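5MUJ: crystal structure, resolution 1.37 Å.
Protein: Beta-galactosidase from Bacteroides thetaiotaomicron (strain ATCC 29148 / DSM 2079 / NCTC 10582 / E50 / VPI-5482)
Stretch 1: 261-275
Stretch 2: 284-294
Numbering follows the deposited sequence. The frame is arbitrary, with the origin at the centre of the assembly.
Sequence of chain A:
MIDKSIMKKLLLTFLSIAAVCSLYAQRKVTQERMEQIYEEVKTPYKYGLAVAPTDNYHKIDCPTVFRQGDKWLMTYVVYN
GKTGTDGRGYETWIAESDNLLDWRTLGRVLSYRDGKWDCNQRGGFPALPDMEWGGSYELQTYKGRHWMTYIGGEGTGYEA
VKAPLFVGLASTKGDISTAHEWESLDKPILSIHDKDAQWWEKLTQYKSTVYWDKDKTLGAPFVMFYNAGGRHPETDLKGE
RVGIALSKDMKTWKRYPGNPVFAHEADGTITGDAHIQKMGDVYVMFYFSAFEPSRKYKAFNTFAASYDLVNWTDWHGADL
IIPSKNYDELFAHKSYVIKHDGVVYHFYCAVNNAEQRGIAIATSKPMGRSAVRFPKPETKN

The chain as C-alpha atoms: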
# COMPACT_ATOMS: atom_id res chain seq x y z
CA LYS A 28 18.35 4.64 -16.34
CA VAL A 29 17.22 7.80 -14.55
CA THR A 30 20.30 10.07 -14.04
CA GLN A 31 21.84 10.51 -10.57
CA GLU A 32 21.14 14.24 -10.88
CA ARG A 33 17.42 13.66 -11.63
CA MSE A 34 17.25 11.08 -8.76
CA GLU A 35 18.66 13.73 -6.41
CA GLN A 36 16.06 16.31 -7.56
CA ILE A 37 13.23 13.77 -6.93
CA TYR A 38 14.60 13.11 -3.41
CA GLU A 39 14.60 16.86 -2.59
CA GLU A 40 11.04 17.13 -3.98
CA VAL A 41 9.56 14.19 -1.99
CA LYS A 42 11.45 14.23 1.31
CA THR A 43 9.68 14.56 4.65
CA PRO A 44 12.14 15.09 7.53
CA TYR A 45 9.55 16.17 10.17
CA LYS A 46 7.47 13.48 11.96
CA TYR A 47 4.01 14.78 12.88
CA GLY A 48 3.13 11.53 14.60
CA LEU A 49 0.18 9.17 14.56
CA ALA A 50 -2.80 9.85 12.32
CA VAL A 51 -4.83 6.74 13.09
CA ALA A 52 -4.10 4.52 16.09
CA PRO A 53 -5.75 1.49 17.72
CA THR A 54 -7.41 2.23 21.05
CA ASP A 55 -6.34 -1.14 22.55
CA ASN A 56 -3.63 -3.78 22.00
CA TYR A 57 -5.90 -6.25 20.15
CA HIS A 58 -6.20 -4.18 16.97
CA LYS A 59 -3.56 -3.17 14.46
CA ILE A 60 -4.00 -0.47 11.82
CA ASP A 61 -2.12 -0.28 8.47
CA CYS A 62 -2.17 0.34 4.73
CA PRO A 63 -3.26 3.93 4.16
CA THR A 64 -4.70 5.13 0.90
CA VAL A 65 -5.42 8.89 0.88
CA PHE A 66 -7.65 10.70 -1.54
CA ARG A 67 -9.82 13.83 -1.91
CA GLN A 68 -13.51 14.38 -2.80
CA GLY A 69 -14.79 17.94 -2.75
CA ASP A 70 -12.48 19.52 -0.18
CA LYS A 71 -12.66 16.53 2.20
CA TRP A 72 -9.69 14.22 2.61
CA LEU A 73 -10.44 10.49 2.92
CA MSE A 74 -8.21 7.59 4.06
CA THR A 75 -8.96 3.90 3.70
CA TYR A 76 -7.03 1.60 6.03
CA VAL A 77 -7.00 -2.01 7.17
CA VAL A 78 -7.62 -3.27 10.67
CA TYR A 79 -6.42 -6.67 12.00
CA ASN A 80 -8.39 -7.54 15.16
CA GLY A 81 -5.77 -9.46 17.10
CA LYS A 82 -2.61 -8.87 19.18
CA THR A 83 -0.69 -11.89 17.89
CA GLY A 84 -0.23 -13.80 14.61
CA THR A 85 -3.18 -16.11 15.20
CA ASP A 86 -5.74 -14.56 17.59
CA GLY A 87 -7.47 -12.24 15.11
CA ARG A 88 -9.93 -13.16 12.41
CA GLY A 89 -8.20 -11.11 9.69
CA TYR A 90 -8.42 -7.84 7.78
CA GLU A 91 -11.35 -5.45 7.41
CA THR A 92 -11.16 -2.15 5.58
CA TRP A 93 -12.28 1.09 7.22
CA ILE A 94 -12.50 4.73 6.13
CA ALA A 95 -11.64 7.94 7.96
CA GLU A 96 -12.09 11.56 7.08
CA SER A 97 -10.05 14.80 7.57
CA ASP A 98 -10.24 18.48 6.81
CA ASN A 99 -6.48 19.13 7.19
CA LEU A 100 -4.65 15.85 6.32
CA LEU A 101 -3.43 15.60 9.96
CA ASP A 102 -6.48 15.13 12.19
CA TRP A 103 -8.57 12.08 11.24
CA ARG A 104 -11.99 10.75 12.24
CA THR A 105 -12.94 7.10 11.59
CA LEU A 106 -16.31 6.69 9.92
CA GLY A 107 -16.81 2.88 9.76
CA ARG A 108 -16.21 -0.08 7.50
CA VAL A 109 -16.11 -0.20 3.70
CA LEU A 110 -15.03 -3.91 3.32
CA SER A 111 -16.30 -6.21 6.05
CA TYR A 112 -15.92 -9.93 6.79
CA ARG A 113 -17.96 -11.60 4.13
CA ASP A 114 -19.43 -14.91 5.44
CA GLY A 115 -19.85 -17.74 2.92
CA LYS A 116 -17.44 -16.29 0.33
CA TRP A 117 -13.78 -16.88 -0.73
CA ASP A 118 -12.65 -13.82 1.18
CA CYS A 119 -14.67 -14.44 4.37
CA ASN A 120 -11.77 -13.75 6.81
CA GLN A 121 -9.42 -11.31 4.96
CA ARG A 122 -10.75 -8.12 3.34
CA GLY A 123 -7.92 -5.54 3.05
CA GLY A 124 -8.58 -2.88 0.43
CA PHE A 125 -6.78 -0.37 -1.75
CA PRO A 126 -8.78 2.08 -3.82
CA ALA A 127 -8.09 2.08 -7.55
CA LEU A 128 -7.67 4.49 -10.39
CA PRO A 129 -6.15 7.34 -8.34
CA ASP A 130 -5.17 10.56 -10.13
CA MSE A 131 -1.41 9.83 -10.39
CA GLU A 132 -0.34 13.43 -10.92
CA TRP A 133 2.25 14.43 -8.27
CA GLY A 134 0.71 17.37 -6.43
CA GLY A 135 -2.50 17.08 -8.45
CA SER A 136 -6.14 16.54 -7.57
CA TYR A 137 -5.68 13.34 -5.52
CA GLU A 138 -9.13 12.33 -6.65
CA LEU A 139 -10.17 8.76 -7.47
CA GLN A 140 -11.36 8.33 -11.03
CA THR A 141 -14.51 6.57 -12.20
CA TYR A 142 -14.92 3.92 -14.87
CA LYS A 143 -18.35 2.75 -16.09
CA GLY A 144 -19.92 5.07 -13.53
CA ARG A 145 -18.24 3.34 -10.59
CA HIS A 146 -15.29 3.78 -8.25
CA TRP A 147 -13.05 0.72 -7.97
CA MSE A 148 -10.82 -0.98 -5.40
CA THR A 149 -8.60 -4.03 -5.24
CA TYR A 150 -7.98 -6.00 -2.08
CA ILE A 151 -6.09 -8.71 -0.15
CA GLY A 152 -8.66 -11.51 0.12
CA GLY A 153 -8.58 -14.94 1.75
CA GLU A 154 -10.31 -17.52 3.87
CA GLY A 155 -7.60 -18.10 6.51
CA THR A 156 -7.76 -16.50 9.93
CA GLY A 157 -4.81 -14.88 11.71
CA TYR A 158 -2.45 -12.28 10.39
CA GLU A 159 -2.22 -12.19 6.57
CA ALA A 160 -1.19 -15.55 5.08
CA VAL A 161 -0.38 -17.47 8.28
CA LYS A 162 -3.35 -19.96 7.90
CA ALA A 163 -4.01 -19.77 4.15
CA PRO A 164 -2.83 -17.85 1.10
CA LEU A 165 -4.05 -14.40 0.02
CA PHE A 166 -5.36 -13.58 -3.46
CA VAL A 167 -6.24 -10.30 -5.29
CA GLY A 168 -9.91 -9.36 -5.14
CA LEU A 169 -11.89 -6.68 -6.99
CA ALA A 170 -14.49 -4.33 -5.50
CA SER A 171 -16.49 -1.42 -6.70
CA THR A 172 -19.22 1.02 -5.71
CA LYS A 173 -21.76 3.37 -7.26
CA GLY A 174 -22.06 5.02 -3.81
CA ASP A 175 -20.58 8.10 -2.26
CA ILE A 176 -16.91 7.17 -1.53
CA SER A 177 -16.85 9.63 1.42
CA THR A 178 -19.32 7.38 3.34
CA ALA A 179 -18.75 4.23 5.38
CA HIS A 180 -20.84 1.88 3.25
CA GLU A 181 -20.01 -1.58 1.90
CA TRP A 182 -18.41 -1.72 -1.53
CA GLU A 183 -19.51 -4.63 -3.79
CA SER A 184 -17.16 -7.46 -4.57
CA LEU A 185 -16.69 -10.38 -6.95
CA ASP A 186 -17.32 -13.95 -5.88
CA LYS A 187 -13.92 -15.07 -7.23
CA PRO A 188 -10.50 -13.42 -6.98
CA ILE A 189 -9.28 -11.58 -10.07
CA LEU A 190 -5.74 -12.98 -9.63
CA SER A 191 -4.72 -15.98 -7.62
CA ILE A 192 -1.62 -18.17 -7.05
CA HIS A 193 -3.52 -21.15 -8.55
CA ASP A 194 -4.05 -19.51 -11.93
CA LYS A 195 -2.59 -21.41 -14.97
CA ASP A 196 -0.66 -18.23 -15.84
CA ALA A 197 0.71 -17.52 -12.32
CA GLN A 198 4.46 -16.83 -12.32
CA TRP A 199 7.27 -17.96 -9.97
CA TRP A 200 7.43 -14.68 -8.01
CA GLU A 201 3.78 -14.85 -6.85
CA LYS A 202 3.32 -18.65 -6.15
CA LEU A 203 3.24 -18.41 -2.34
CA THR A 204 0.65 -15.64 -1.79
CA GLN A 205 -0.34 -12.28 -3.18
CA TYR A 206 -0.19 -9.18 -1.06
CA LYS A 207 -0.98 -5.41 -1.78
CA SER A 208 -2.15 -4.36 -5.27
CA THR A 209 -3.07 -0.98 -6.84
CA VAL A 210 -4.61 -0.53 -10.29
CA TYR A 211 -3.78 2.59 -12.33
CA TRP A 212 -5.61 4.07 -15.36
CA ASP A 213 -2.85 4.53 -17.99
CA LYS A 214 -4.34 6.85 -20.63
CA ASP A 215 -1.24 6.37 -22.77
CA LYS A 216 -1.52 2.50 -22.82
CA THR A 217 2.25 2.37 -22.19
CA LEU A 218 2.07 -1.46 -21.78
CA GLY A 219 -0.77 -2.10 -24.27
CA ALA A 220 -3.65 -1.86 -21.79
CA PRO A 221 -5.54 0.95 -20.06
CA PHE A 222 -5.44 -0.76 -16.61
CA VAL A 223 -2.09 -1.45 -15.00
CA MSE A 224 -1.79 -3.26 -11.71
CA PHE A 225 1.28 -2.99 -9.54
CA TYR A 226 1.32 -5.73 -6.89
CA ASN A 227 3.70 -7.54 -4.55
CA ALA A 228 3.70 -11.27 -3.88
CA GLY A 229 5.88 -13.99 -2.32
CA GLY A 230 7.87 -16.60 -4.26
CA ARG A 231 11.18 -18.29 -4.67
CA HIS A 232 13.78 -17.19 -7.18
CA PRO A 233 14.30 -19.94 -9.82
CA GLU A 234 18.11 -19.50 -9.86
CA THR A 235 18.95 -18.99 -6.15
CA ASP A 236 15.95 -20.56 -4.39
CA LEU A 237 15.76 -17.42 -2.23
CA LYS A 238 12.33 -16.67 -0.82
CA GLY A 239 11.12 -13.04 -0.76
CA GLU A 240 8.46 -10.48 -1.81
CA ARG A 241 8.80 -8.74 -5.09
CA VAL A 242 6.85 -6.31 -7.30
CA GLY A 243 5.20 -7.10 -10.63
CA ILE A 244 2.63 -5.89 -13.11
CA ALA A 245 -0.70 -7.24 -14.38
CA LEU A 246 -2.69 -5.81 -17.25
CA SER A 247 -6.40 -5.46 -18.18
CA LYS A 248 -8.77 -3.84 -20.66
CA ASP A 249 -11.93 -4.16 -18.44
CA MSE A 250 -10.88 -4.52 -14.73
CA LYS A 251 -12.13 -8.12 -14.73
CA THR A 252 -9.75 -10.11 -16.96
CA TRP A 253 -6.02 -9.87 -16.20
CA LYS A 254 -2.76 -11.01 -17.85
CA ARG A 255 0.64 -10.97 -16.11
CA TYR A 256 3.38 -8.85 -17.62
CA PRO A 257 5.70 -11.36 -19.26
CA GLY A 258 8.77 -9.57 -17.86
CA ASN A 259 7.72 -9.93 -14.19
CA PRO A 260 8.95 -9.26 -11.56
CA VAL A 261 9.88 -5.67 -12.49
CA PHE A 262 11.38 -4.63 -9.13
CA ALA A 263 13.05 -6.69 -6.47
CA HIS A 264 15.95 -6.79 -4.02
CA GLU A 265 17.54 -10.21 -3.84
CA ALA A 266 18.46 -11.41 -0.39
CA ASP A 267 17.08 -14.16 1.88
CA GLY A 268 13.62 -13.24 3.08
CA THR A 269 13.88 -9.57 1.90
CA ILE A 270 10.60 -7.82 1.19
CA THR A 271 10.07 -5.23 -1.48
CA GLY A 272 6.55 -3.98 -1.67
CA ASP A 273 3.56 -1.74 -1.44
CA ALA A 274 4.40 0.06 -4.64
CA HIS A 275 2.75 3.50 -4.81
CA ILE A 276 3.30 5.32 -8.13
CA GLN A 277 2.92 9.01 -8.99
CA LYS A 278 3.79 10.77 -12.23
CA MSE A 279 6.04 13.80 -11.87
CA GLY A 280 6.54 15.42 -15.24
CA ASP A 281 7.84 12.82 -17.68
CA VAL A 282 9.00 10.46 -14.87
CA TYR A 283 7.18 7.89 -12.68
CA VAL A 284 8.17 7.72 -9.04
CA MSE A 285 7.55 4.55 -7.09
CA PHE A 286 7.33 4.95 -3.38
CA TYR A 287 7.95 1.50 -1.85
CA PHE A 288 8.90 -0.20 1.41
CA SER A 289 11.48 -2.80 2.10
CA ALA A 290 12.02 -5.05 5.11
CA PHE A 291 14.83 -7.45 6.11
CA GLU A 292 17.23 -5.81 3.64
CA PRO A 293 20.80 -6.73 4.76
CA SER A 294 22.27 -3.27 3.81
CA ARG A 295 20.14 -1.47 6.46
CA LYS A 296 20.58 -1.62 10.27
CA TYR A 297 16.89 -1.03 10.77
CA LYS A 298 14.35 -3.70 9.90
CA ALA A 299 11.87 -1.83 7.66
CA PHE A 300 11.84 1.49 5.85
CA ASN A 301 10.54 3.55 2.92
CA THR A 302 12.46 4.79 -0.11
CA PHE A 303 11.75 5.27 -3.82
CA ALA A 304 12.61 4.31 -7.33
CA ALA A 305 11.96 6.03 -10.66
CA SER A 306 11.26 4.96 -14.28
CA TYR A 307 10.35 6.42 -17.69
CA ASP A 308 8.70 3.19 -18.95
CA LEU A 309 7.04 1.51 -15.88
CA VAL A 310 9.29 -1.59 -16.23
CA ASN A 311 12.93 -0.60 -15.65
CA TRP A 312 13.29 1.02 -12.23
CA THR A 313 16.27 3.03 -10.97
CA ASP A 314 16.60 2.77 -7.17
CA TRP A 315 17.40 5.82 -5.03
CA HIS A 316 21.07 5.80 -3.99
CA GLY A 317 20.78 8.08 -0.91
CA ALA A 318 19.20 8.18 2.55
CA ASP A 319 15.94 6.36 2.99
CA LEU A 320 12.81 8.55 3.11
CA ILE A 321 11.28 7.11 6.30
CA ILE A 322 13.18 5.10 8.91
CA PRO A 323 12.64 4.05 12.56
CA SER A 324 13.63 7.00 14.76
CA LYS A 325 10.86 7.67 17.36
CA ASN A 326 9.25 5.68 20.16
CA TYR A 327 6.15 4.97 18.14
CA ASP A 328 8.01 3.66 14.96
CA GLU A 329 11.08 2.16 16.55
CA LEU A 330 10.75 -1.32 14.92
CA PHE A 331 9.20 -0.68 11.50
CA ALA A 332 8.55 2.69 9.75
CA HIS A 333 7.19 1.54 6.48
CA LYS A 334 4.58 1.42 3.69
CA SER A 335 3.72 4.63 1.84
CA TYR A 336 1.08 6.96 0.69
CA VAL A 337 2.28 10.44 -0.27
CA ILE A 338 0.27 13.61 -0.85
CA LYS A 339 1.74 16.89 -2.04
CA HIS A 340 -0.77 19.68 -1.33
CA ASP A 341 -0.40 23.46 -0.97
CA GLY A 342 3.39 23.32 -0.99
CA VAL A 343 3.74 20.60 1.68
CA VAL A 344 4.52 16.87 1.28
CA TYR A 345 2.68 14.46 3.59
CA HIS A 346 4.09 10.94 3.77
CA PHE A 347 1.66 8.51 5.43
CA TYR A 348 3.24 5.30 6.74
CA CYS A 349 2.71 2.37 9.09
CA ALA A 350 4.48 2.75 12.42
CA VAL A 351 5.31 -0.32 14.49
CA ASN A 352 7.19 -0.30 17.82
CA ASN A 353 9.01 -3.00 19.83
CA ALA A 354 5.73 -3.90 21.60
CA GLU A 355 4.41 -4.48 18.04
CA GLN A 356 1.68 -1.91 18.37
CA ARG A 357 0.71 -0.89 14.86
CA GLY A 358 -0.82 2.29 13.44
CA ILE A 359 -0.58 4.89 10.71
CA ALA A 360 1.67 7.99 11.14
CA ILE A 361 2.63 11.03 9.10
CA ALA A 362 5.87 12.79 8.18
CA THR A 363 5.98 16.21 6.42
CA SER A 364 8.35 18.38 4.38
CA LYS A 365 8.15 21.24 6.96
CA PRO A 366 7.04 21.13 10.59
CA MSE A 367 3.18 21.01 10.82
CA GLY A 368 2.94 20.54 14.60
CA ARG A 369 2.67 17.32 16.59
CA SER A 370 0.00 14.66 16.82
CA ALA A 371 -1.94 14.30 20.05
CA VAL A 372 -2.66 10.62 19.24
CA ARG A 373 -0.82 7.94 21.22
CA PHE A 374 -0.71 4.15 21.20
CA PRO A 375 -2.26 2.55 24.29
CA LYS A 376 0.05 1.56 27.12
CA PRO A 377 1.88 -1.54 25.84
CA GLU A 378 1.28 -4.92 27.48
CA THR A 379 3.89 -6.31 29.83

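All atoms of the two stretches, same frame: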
# COMPACT_ATOMS: atom_id res chain seq x y z
N VAL A 261 9.21 -6.85 -11.96
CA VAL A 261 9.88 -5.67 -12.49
C VAL A 261 10.73 -4.91 -11.44
O VAL A 261 11.46 -4.00 -11.79
CB VAL A 261 8.88 -4.66 -13.10
CG1 VAL A 261 8.11 -5.31 -14.23
CG2 VAL A 261 7.94 -4.06 -12.03
N PHE A 262 10.60 -5.28 -10.17
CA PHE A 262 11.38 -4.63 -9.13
C PHE A 262 11.51 -5.52 -7.93
O PHE A 262 10.52 -5.97 -7.39
CB PHE A 262 10.69 -3.33 -8.71
CG PHE A 262 11.55 -2.44 -7.87
CD1 PHE A 262 12.81 -2.02 -8.28
CD2 PHE A 262 11.05 -1.97 -6.68
CE1 PHE A 262 13.59 -1.19 -7.49
CE2 PHE A 262 11.81 -1.15 -5.88
CZ PHE A 262 13.08 -0.75 -6.27
N ALA A 263 12.76 -5.79 -7.54
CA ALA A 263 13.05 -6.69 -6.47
C ALA A 263 14.41 -6.36 -5.89
O ALA A 263 15.24 -5.75 -6.57
CB ALA A 263 13.07 -8.12 -6.98
N HIS A 264 14.63 -6.81 -4.66
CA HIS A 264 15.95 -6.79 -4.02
C HIS A 264 16.29 -8.19 -3.53
O HIS A 264 15.64 -8.71 -2.63
CB HIS A 264 15.92 -5.78 -2.89
CG HIS A 264 15.66 -4.40 -3.36
ND1 HIS A 264 14.40 -3.83 -3.33
CD2 HIS A 264 16.49 -3.45 -3.87
CE1 HIS A 264 14.47 -2.60 -3.81
NE2 HIS A 264 15.72 -2.35 -4.14
N GLU A 265 17.30 -8.82 -4.12
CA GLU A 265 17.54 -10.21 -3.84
C GLU A 265 18.44 -10.48 -2.66
O GLU A 265 19.68 -10.46 -2.77
CB GLU A 265 18.12 -10.90 -5.07
CG GLU A 265 17.23 -10.90 -6.28
CD GLU A 265 15.98 -11.74 -6.07
OE1 GLU A 265 15.96 -12.66 -5.22
OE2 GLU A 265 14.97 -11.45 -6.74
N ALA A 266 17.80 -10.78 -1.53
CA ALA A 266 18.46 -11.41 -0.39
C ALA A 266 17.42 -12.32 0.29
O ALA A 266 16.21 -12.23 0.02
CB ALA A 266 19.00 -10.36 0.58
N ASP A 267 17.91 -13.19 1.18
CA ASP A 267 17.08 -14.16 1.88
C ASP A 267 16.01 -13.50 2.75
O ASP A 267 16.30 -12.83 3.77
CB ASP A 267 17.95 -15.06 2.76
CG ASP A 267 17.15 -16.16 3.45
OD1 ASP A 267 15.95 -16.36 3.13
OD2 ASP A 267 17.73 -16.84 4.33
N GLY A 268 14.76 -13.70 2.33
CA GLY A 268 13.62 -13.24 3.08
C GLY A 268 13.34 -11.75 2.91
O GLY A 268 12.43 -11.24 3.56
N THR A 269 14.07 -11.04 2.04
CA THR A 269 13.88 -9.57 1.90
C THR A 269 12.55 -9.27 1.23
O THR A 269 12.16 -9.97 0.26
CB THR A 269 14.98 -8.92 1.05
OG1 THR A 269 16.25 -9.20 1.65
CG2 THR A 269 14.80 -7.40 0.92
N ILE A 270 11.88 -8.22 1.71
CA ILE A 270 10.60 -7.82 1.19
C ILE A 270 10.79 -6.53 0.46
O ILE A 270 11.41 -5.61 0.98
CB ILE A 270 9.56 -7.65 2.32
CG1 ILE A 270 9.22 -9.01 2.91
CG2 ILE A 270 8.28 -7.03 1.80
CD1 ILE A 270 8.37 -8.94 4.18
N THR A 271 10.22 -6.45 -0.72
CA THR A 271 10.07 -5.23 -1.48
C THR A 271 8.59 -5.17 -1.80
O THR A 271 8.03 -6.12 -2.40
CB THR A 271 10.88 -5.24 -2.80
OG1 THR A 271 12.27 -5.50 -2.53
CG2 THR A 271 10.72 -3.90 -3.57
N GLY A 272 7.94 -4.07 -1.39
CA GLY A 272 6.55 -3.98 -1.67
C GLY A 272 5.82 -2.67 -1.48
O GLY A 272 6.40 -1.59 -1.40
N ASP A 273 4.51 -2.83 -1.46
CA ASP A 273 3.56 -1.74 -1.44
C ASP A 273 3.96 -0.59 -2.35
O ASP A 273 4.09 0.56 -1.94
CB ASP A 273 3.26 -1.30 0.00
CG ASP A 273 2.52 -2.40 0.81
OD1 ASP A 273 2.62 -3.60 0.44
OD2 ASP A 273 1.80 -2.06 1.78
N ALA A 274 4.11 -0.90 -3.62
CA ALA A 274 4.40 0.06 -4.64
C ALA A 274 3.25 1.06 -4.77
O ALA A 274 2.08 0.67 -4.90
CB ALA A 274 4.69 -0.61 -5.98
N HIS A 275 3.64 2.33 -4.74
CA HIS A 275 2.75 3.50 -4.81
C HIS A 275 3.39 4.45 -5.81
O HIS A 275 4.44 5.02 -5.54
CB HIS A 275 2.56 4.13 -3.40
CG HIS A 275 1.99 5.53 -3.38
ND1 HIS A 275 0.78 5.86 -3.96
CD2 HIS A 275 2.46 6.66 -2.81
CE1 HIS A 275 0.54 7.16 -3.75
NE2 HIS A 275 1.55 7.66 -3.07
N VAL A 284 7.51 7.96 -10.30
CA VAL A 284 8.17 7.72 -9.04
C VAL A 284 7.43 6.65 -8.27
O VAL A 284 6.22 6.77 -8.05
CB VAL A 284 8.21 9.03 -8.21
CG1 VAL A 284 8.88 8.78 -6.86
CG2 VAL A 284 8.94 10.07 -9.02
N MSE A 285 8.13 5.59 -7.89
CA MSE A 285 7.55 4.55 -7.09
C MSE A 285 8.04 4.74 -5.70
O MSE A 285 9.23 4.56 -5.42
CB MSE A 285 7.99 3.16 -7.59
CG MSE A 285 7.37 2.06 -6.76
SE MSE A 285 8.33 0.38 -7.01
CE MSE A 285 7.66 -0.03 -8.79
N PHE A 286 7.10 5.05 -4.81
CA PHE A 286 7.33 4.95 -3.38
C PHE A 286 7.12 3.48 -3.03
O PHE A 286 6.13 2.88 -3.47
CB PHE A 286 6.34 5.85 -2.62
CG PHE A 286 6.51 7.30 -2.94
CD1 PHE A 286 7.56 8.01 -2.38
CD2 PHE A 286 5.69 7.93 -3.87
CE1 PHE A 286 7.70 9.37 -2.65
CE2 PHE A 286 5.86 9.26 -4.17
CZ PHE A 286 6.91 9.97 -3.59
N TYR A 287 8.04 2.92 -2.27
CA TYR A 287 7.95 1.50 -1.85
C TYR A 287 8.57 1.31 -0.48
O TYR A 287 9.38 2.16 -0.03
CB TYR A 287 8.60 0.61 -2.92
CG TYR A 287 10.09 0.61 -2.92
CD1 TYR A 287 10.80 -0.33 -2.16
CD2 TYR A 287 10.81 1.51 -3.70
CE1 TYR A 287 12.20 -0.35 -2.18
CE2 TYR A 287 12.20 1.49 -3.73
CZ TYR A 287 12.88 0.55 -2.96
OH TYR A 287 14.25 0.55 -2.98
N PHE A 288 8.23 0.21 0.18
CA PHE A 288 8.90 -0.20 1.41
C PHE A 288 9.72 -1.44 1.18
O PHE A 288 9.44 -2.28 0.26
CB PHE A 288 7.97 -0.45 2.61
CG PHE A 288 7.42 -1.87 2.78
CD1 PHE A 288 6.28 -2.30 2.07
CD2 PHE A 288 7.97 -2.77 3.70
CE1 PHE A 288 5.74 -3.53 2.25
CE2 PHE A 288 7.46 -4.10 3.83
CZ PHE A 288 6.33 -4.45 3.13
N SER A 289 10.71 -1.59 2.04
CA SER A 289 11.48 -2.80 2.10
C SER A 289 11.65 -3.21 3.55
O SER A 289 11.64 -2.38 4.45
CB SER A 289 12.83 -2.60 1.43
OG SER A 289 13.49 -3.86 1.26
N ALA A 290 11.75 -4.50 3.79
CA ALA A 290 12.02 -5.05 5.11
C ALA A 290 13.05 -6.15 4.98
O ALA A 290 13.10 -6.84 3.93
CB ALA A 290 10.78 -5.57 5.82
N PHE A 291 13.83 -6.34 6.05
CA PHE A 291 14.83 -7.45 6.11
C PHE A 291 15.79 -7.35 4.93
O PHE A 291 16.20 -8.36 4.33
CB PHE A 291 14.15 -8.82 6.20
CG PHE A 291 13.05 -8.84 7.21
CD1 PHE A 291 13.31 -8.51 8.53
CD2 PHE A 291 11.73 -9.08 6.82
CE1 PHE A 291 12.28 -8.46 9.47
CE2 PHE A 291 10.70 -9.04 7.75
CZ PHE A 291 10.98 -8.71 9.07
N GLU A 292 16.17 -6.11 4.60
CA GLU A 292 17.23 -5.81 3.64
C GLU A 292 18.58 -5.83 4.39
O GLU A 292 18.77 -5.09 5.33
CB GLU A 292 16.96 -4.43 3.02
CG GLU A 292 18.04 -3.79 2.20
CD GLU A 292 18.71 -4.74 1.22
OE1 GLU A 292 17.99 -5.39 0.44
OE2 GLU A 292 19.95 -4.80 1.22
N PRO A 293 19.53 -6.71 3.98
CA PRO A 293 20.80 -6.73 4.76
C PRO A 293 21.61 -5.42 4.86
O PRO A 293 22.34 -5.24 5.84
CB PRO A 293 21.65 -7.77 4.03
CG PRO A 293 20.71 -8.55 3.20
CD PRO A 293 19.47 -7.77 2.95
N SER A 294 21.50 -4.54 3.86
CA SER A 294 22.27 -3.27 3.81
C SER A 294 21.81 -2.15 4.75
O SER A 294 22.47 -1.11 4.81
CB SER A 294 22.27 -2.73 2.38
OG SER A 294 20.95 -2.49 1.94

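At the apolar centre of a contact burying 952 Å² (both sides summed), Phe262 (chi1 t) turns its edge toward the face of Tyr287, CE2 of Phe262 lying 3.4 Å from CE2 of Tyr287 with the planes at 81°; selenomethionine Met285 packs its SE 3.6 Å from Phe262 CD2, and Ala274 CB reaches Met285 CG at 3.9 Å. Phe262, Met285 and Tyr287 are buried, so large apolar or aromatic side chains suit this centre. On the sheet face carrying the side chains of Ile270, Phe288 and Ala290, the Ile270 CG2 atom meets Phe288 CZ at 3.5 Å. Gly272 suits its place because the Phe288 ring folds over its backbone: an ideal CB there would sit only 3.4 Å from Phe288 CE1. Farther along, the rings of His275 and Phe286 lie near parallel but slid apart.

Antiparallel backbone pairing joins the two strands. Reciprocal hydrogen bonds link Ile270 with Ala290 (Ile270 N to Ala290 O, 2.9 Å), Gly272 with Phe288 (Gly272 N to Phe288 O, 2.9 Å) and His275 with Phe286 (His275 N to Phe286 O, 2.8 Å); a beta bulge between the last two pairs shifts the register by one.

Toward the polar edge, Ser289 OG donates to Ile270 O (2.7 Å), so this carbonyl accepts both a side-chain and a backbone hydrogen bond. Thr269 OG1 donates to Phe291 O (2.8 Å). Nearby, Ala266 CB touches exposed Pro293 at CD (3.5 Å).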